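Local coordinates for L-lactate dehydrogenase (Trichomonas vaginalis, PDB 4UUL), which probably interconverts pyruvate and L-lactate with NADH as cofactor, and belongs to the lactate/malate dehydrogenase superfamily, at residues K147-Q159 against P261-E273. The protein carries 1 engineered substitution. Residues are numbered along the deposited sequence; the frame is centred on the assembly and turned at random.
Sequences KPENFSSLSMLDQ and PGEVLSMGIPVPE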
ATOM      1  N   LYS B 147      24.898  18.353   2.933  1.00 20.57           N
ATOM      2  CA  LYS B 147      26.021  17.848   2.151  1.00 20.15           C
ATOM      3  C   LYS B 147      25.501  16.935   1.055  1.00 19.21           C
ATOM      4  O   LYS B 147      24.331  16.519   1.065  1.00 18.22           O
ATOM      5  CB  LYS B 147      26.986  17.075   3.049  1.00 23.38           C
ATOM      6  CG  LYS B 147      27.525  17.921   4.178  1.00 30.91           C
ATOM      7  CD  LYS B 147      28.501  18.975   3.703  1.00 41.96           C
ATOM      8  CE  LYS B 147      29.202  19.671   4.898  1.00 50.66           C
ATOM      9  NZ  LYS B 147      28.242  20.323   5.870  1.00 56.33           N
ATOM     10  N   PRO B 148      26.346  16.635   0.070  1.00 19.14           N
ATOM     11  CA  PRO B 148      25.879  15.721  -0.984  1.00 20.26           C
ATOM     12  C   PRO B 148      25.327  14.384  -0.490  1.00 19.03           C
ATOM     13  O   PRO B 148      24.375  13.853  -1.073  1.00 19.68           O
ATOM     14  CB  PRO B 148      27.125  15.575  -1.882  1.00 21.95           C
ATOM     15  CG  PRO B 148      27.875  16.883  -1.683  1.00 23.58           C
ATOM     16  CD  PRO B 148      27.685  17.211  -0.204  1.00 21.16           C
ATOM     17  N   GLU B 149      25.878  13.861   0.593  1.00 19.19           N
ATOM     18  CA  GLU B 149      25.438  12.603   1.160  0.57 21.41           C
ATOM     19  C   GLU B 149      23.981  12.627   1.644  1.00 17.72           C
ATOM     20  O   GLU B 149      23.387  11.586   1.895  1.00 19.12           O
ATOM     21  CB  GLU B 149      26.388  12.250   2.313  0.57 28.01           C
ATOM     22  CG  GLU B 149      27.827  11.882   1.888  0.57 32.27           C
ATOM     23  CD  GLU B 149      28.643  13.026   1.229  0.57 31.83           C
ATOM     24  OE1 GLU B 149      28.589  14.203   1.691  0.57 22.99           O
ATOM     25  OE2 GLU B 149      29.330  12.706   0.225  0.57 34.71           O
ATOM     26  N   ASN B 150      23.417  13.819   1.805  1.00 16.06           N
ATOM     27  CA  ASN B 150      22.038  13.934   2.230  1.00 16.67           C
ATOM     28  C   ASN B 150      20.995  13.770   1.115  1.00 14.90           C
ATOM     29  O   ASN B 150      19.806  13.763   1.423  1.00 15.24           O
ATOM     30  CB  ASN B 150      21.783  15.285   2.910  1.00 17.15           C
ATOM     31  CG  ASN B 150      22.585  15.489   4.205  1.00 18.31           C
ATOM     32  OD1 ASN B 150      23.590  16.183   4.205  1.00 19.53           O
ATOM     33  ND2 ASN B 150      22.138  14.886   5.290  1.00 21.10           N
ATOM     34  N   PHE B 151      21.436  13.644  -0.137  1.00 14.35           N
ATOM     35  CA  PHE B 151      20.512  13.727  -1.284  1.00 14.02           C
ATOM     36  C   PHE B 151      20.654  12.587  -2.250  1.00 13.71           C
ATOM     37  O   PHE B 151      21.756  12.180  -2.603  1.00 15.28           O
ATOM     38  CB  PHE B 151      20.790  15.022  -2.080  1.00 14.93           C
ATOM     39  CG  PHE B 151      20.424  16.269  -1.316  1.00 15.33           C
ATOM     40  CD1 PHE B 151      19.144  16.780  -1.362  1.00 15.66           C
ATOM     41  CD2 PHE B 151      21.352  16.909  -0.523  1.00 16.93           C
ATOM     42  CE1 PHE B 151      18.791  17.894  -0.624  1.00 16.28           C
ATOM     43  CE2 PHE B 151      21.009  18.050   0.242  1.00 17.50           C
ATOM     44  CZ  PHE B 151      19.728  18.538   0.173  1.00 17.45           C
ATOM     45  N   SER B 152      19.518  12.134  -2.772  1.00 12.52           N
ATOM     46  CA  SER B 152      19.511  11.206  -3.888  1.00 12.56           C
ATOM     47  C   SER B 152      18.184  11.344  -4.640  1.00 11.91           C
ATOM     48  O   SER B 152      17.261  11.954  -4.115  1.00 12.73           O
ATOM     49  CB  SER B 152      19.780   9.770  -3.437  1.00 13.64           C
ATOM     50  OG  SER B 152      18.754   9.281  -2.627  1.00 14.08           O
ATOM     51  N   SER B 153      18.131  10.747  -5.822  1.00 12.00           N
ATOM     52  CA  SER B 153      16.942  10.752  -6.634  1.00 12.13           C
ATOM     53  C   SER B 153      16.585   9.344  -7.071  1.00 10.91           C
ATOM     54  O   SER B 153      17.402   8.426  -7.055  1.00 11.74           O
ATOM     55  CB  SER B 153      17.079  11.671  -7.842  1.00 12.68           C
ATOM     56  OG  SER B 153      18.050  11.241  -8.788  1.00 13.67           O
ATOM     57  N   LEU B 154      15.294   9.131  -7.350  1.00 11.43           N
ATOM     58  CA  LEU B 154      14.739   7.814  -7.567  1.00 11.61           C
ATOM     59  C   LEU B 154      14.830   7.336  -9.013  1.00 12.62           C
ATOM     60  O   LEU B 154      14.082   7.824  -9.850  1.00 15.44           O
ATOM     61  CB  LEU B 154      13.256   7.815  -7.127  1.00 12.08           C
ATOM     62  CG  LEU B 154      12.595   6.455  -7.138  1.00 12.55           C
ATOM     63  CD1 LEU B 154      13.232   5.521  -6.138  1.00 12.74           C
ATOM     64  CD2 LEU B 154      11.133   6.556  -6.856  1.00 15.43           C
ATOM     65  N   SER B 155      15.615   6.309  -9.257  1.00 11.72           N
ATOM     66  CA  SER B 155      15.672   5.634 -10.557  1.00 12.59           C
ATOM     67  C   SER B 155      15.227   4.158 -10.439  1.00 12.88           C
ATOM     68  O   SER B 155      15.117   3.492 -11.462  1.00 13.66           O
ATOM     69  CB  SER B 155      17.047   5.809 -11.205  1.00 17.03           C
ATOM     70  OG  SER B 155      18.006   5.367 -10.339  1.00 18.06           O
ATOM     71  N   MET B 156      14.808   3.723  -9.243  1.00 12.41           N
ATOM     72  CA  MET B 156      14.442   2.300  -9.114  1.00 13.53           C
ATOM     73  C   MET B 156      13.141   1.880  -9.808  1.00 12.45           C
ATOM     74  O   MET B 156      12.977   0.708 -10.094  1.00 14.15           O
ATOM     75  CB  MET B 156      14.374   1.863  -7.639  1.00 14.04           C
ATOM     76  CG  MET B 156      15.734   1.441  -7.108  1.00 14.47           C
ATOM     77  SD  MET B 156      16.490   0.047  -7.935  1.00 13.79           S
ATOM     78  CE  MET B 156      15.196  -1.171  -7.690  1.00 15.44           C
ATOM     79  N   LEU B 157      12.220   2.804 -10.070  1.00 12.08           N
ATOM     80  CA  LEU B 157      11.055   2.435 -10.840  1.00 12.65           C
ATOM     81  C   LEU B 157      11.471   1.946 -12.215  1.00 12.13           C
ATOM     82  O   LEU B 157      10.954   0.925 -12.708  1.00 12.77           O
ATOM     83  CB  LEU B 157      10.054   3.574 -10.965  1.00 13.81           C
ATOM     84  CG  LEU B 157       8.803   3.357 -11.795  1.00 13.38           C
ATOM     85  CD1 LEU B 157       8.013   2.113 -11.335  1.00 16.31           C
ATOM     86  CD2 LEU B 157       7.952   4.584 -11.812  1.00 16.81           C
ATOM     87  N   ASP B 158      12.365   2.679 -12.856  1.00 12.09           N
ATOM     88  CA  ASP B 158      12.818   2.275 -14.171  1.00 13.00           C
ATOM     89  C   ASP B 158      13.615   0.974 -14.144  1.00 12.20           C
ATOM     90  O   ASP B 158      13.472   0.120 -15.032  1.00 13.52           O
ATOM     91  CB  ASP B 158      13.660   3.380 -14.773  1.00 15.03           C
ATOM     92  CG  ASP B 158      12.985   4.695 -14.646  1.00 19.60           C
ATOM     93  OD1 ASP B 158      13.072   5.370 -13.551  1.00 22.02           O
ATOM     94  OD2 ASP B 158      12.379   5.049 -15.673  1.00 20.15           O
ATOM     95  N   GLN B 159      14.416   0.794 -13.097  1.00 11.62           N
ATOM     96  CA  GLN B 159      15.119  -0.463 -12.948  1.00 11.42           C
ATOM     97  C   GLN B 159      14.144  -1.632 -12.808  1.00 12.14           C
ATOM     98  O   GLN B 159      14.306  -2.665 -13.450  1.00 12.39           O
ATOM     99  CB  GLN B 159      16.095  -0.433 -11.757  1.00 12.27           C
ATOM    100  CG  GLN B 159      16.771  -1.765 -11.582  1.00 13.34           C
ATOM    101  CD  GLN B 159      17.878  -1.775 -10.553  1.00 12.58           C
ATOM    102  OE1 GLN B 159      18.781  -0.945 -10.643  1.00 13.97           O
ATOM    103  NE2 GLN B 159      17.902  -2.749  -9.675  1.00 14.09           N
ATOM    104  N   PRO B 261      23.751  -8.866  -0.178  1.00 28.96           N
ATOM    105  CA  PRO B 261      24.914  -9.310  -0.960  1.00 29.41           C
ATOM    106  C   PRO B 261      24.536  -9.486  -2.431  1.00 28.25           C
ATOM    107  O   PRO B 261      23.532 -10.107  -2.761  1.00 29.50           O
ATOM    108  CB  PRO B 261      25.295 -10.646  -0.319  1.00 32.55           C
ATOM    109  CG  PRO B 261      24.769 -10.536   1.089  1.00 33.76           C
ATOM    110  CD  PRO B 261      23.490  -9.776   0.953  1.00 30.13           C
ATOM    111  N   GLY B 262      25.326  -8.880  -3.307  1.00 28.81           N
ATOM    112  CA  GLY B 262      25.111  -9.032  -4.729  1.00 28.90           C
ATOM    113  C   GLY B 262      24.093  -8.051  -5.286  1.00 24.62           C
ATOM    114  O   GLY B 262      23.966  -7.890  -6.508  1.00 24.59           O
ATOM    115  N   GLU B 263      23.365  -7.352  -4.408  1.00 23.16           N
ATOM    116  CA  GLU B 263      22.339  -6.436  -4.863  1.00 20.58           C
ATOM    117  C   GLU B 263      22.916  -5.134  -5.433  1.00 18.34           C
ATOM    118  O   GLU B 263      23.816  -4.551  -4.850  1.00 19.82           O
ATOM    119  CB  GLU B 263      21.405  -6.104  -3.716  1.00 19.97           C
ATOM    120  CG  GLU B 263      20.177  -5.300  -4.113  1.00 19.51           C
ATOM    121  CD  GLU B 263      19.185  -5.140  -2.968  1.00 20.27           C
ATOM    122  OE1 GLU B 263      19.623  -5.005  -1.795  1.00 21.19           O
ATOM    123  OE2 GLU B 263      17.973  -5.232  -3.246  1.00 22.95           O
ATOM    124  N   VAL B 264      22.403  -4.743  -6.590  1.00 16.70           N
ATOM    125  CA  VAL B 264      22.824  -3.552  -7.287  1.00 16.43           C
ATOM    126  C   VAL B 264      21.576  -2.730  -7.571  1.00 15.05           C
ATOM    127  O   VAL B 264      20.688  -3.161  -8.340  1.00 15.31           O
ATOM    128  CB  VAL B 264      23.560  -3.882  -8.598  1.00 17.59           C
ATOM    129  CG1 VAL B 264      23.903  -2.609  -9.348  1.00 17.66           C
ATOM    130  CG2 VAL B 264      24.849  -4.657  -8.272  1.00 18.95           C
ATOM    131  N   LEU B 265      21.485  -1.561  -6.915  1.00 14.91           N
ATOM    132  CA  LEU B 265      20.338  -0.677  -7.094  1.00 13.47           C
ATOM    133  C   LEU B 265      20.744   0.606  -7.808  1.00 13.26           C
ATOM    134  O   LEU B 265      21.670   1.303  -7.369  1.00 14.55           O
ATOM    135  CB  LEU B 265      19.742  -0.282  -5.747  1.00 14.99           C
ATOM    136  CG  LEU B 265      19.221  -1.441  -4.863  1.00 15.96           C
ATOM    137  CD1 LEU B 265      18.538  -0.899  -3.646  1.00 18.38           C
ATOM    138  CD2 LEU B 265      18.337  -2.410  -5.612  1.00 16.89           C
ATOM    139  N   SER B 266      20.059   0.907  -8.888  1.00 12.07           N
ATOM    140  CA  SER B 266      20.287   2.176  -9.567  1.00 12.11           C
ATOM    141  C   SER B 266      19.739   3.276  -8.659  1.00 12.23           C
ATOM    142  O   SER B 266      18.622   3.175  -8.163  1.00 12.89           O
ATOM    143  CB  SER B 266      19.532   2.174 -10.888  1.00 12.75           C
ATOM    144  OG  SER B 266      19.981   1.137 -11.768  1.00 13.96           O
ATOM    145  N   MET B 267      20.574   4.283  -8.433  1.00 11.95           N
ATOM    146  CA  MET B 267      20.215   5.410  -7.623  1.00 11.81           C
ATOM    147  C   MET B 267      20.832   6.692  -8.211  1.00 11.58           C
ATOM    148  O   MET B 267      22.003   6.690  -8.588  1.00 12.31           O
ATOM    149  CB  MET B 267      20.761   5.242  -6.194  1.00 12.84           C
ATOM    150  CG  MET B 267      20.205   4.055  -5.458  1.00 13.87           C
ATOM    151  SD  MET B 267      20.960   3.872  -3.812  1.00 20.73           S
ATOM    152  CE  MET B 267      19.677   3.110  -2.936  1.00 21.54           C
ATOM    153  N   GLY B 268      20.058   7.784  -8.254  1.00 12.38           N
ATOM    154  CA  GLY B 268      20.603   9.078  -8.624  1.00 11.93           C
ATOM    155  C   GLY B 268      21.330   9.645  -7.444  1.00 12.02           C
ATOM    156  O   GLY B 268      20.738   9.831  -6.385  1.00 13.07           O
ATOM    157  N   ILE B 269      22.608   9.962  -7.628  1.00 12.52           N
ATOM    158  CA  ILE B 269      23.399  10.545  -6.545  1.00 13.40           C
ATOM    159  C   ILE B 269      24.216  11.686  -7.096  1.00 13.44           C
ATOM    160  O   ILE B 269      24.573  11.697  -8.271  1.00 13.35           O
ATOM    161  CB  ILE B 269      24.300   9.525  -5.824  1.00 13.82           C
ATOM    162  CG1 ILE B 269      25.172   8.778  -6.837  1.00 15.68           C
ATOM    163  CG2 ILE B 269      23.484   8.558  -5.010  1.00 15.81           C
ATOM    164  CD1 ILE B 269      26.322   8.011  -6.192  1.00 17.02           C
ATOM    165  N   PRO B 270      24.516  12.666  -6.236  1.00 14.04           N
ATOM    166  CA  PRO B 270      25.547  13.641  -6.623  1.00 14.82           C
ATOM    167  C   PRO B 270      26.768  12.885  -7.108  1.00 14.72           C
ATOM    168  O   PRO B 270      27.245  11.984  -6.437  1.00 16.04           O
ATOM    169  CB  PRO B 270      25.840  14.359  -5.288  1.00 16.32           C
ATOM    170  CG  PRO B 270      24.535  14.238  -4.534  1.00 16.70           C
ATOM    171  CD  PRO B 270      24.095  12.824  -4.845  1.00 16.01           C
ATOM    172  N   VAL B 271      27.298  13.261  -8.257  1.00 14.37           N
ATOM    173  CA  VAL B 271      28.373  12.471  -8.840  1.00 14.72           C
ATOM    174  C   VAL B 271      29.580  12.482  -7.932  1.00 16.68           C
ATOM    175  O   VAL B 271      30.084  13.548  -7.622  1.00 17.82           O
ATOM    176  CB  VAL B 271      28.781  13.017 -10.241  1.00 14.97           C
ATOM    177  CG1 VAL B 271      30.053  12.397 -10.729  1.00 17.27           C
ATOM    178  CG2 VAL B 271      27.653  12.810 -11.256  1.00 15.00           C
ATOM    179  N   PRO B 272      30.099  11.299  -7.532  1.00 17.06           N
ATOM    180  CA  PRO B 272      31.324  11.271  -6.719  1.00 19.24           C
ATOM    181  C   PRO B 272      32.551  11.615  -7.551  1.00 19.83           C
ATOM    182  O   PRO B 272      32.730  11.114  -8.623  1.00 21.76           O
ATOM    183  CB  PRO B 272      31.431   9.806  -6.222  1.00 21.83           C
ATOM    184  CG  PRO B 272      30.088   9.198  -6.452  1.00 20.92           C
ATOM    185  CD  PRO B 272      29.500   9.960  -7.644  1.00 17.91           C
ATOM    186  N   GLU B 273      33.420  12.456  -7.027  1.00 20.84           N
ATOM    187  CA  GLU B 273      34.660  12.796  -7.718  1.00 26.86           C
ATOM    188  C   GLU B 273      35.448  11.553  -8.092  1.00 32.68           C
ATOM    189  O   GLU B 273      36.056  11.486  -9.182  1.00 40.03           O
ATOM    190  CB  GLU B 273      35.536  13.740  -6.884  1.00 33.71           C
ATOM    191  CG  GLU B 273      36.782  14.277  -7.653  1.00 44.34           C
ATOM    192  CD  GLU B 273      37.547  15.331  -6.870  1.00 54.89           C
ATOM    193  OE1 GLU B 273      36.996  15.852  -5.874  1.00 58.20           O
ATOM    194  OE2 GLU B 273      38.702  15.640  -7.254  1.00 58.84           O
TER
HETATM  195  O   HOH W   1      16.606   4.725  -7.163  1.00 12.67           O
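The last strand of the parallel Rossmann sheet, 151-153, meets strand 265-270 of the C-terminal domain at a single antiparallel bridge, the hydrogen-bonded pair Ser153 and Gly268. Ser153 N donates to Gly268 O (2.8 Å) and Gly268 N returns a bond to Ser153 O (3.0 Å). Ser153 OG lies over Gly268 CA at 3.4 Å, where the glycine has no side chain to interfere. Past the bridge, a water continues the link, accepting from Ser155 N and donating to Ser266 O. Beyond it, at the start of helix 156-170, Gln159 reaches strand 265-270 with CG anti to its backbone N (chi1 178°) and the chain extended. Its OE1 takes two bonds, from Ser266 OG in the carbonyl plane (2.7 Å) and from Ser266 N well tilted from that plane (2.9 Å), while NE2 donates to Val264 O (3.1 Å). Met156, bent at chi2 and chi3, brings SD against Leu265 CD2. At the other end, Pro148 CB packs on Pro270 CB at 3.8 Å, with Met140 of helix 132-141 touching both rings. The contact joins the nucleotide-binding and C-terminal domains beside the cofactor-binding Leu154, and the same helical turn carries Asp158, whose OD1 is hydrogen-bonded to His186, the predicted proton acceptor. Three bonds thus fix the rotation of the buried Gln159 amide, giving each end a partner and setting which way the group faces.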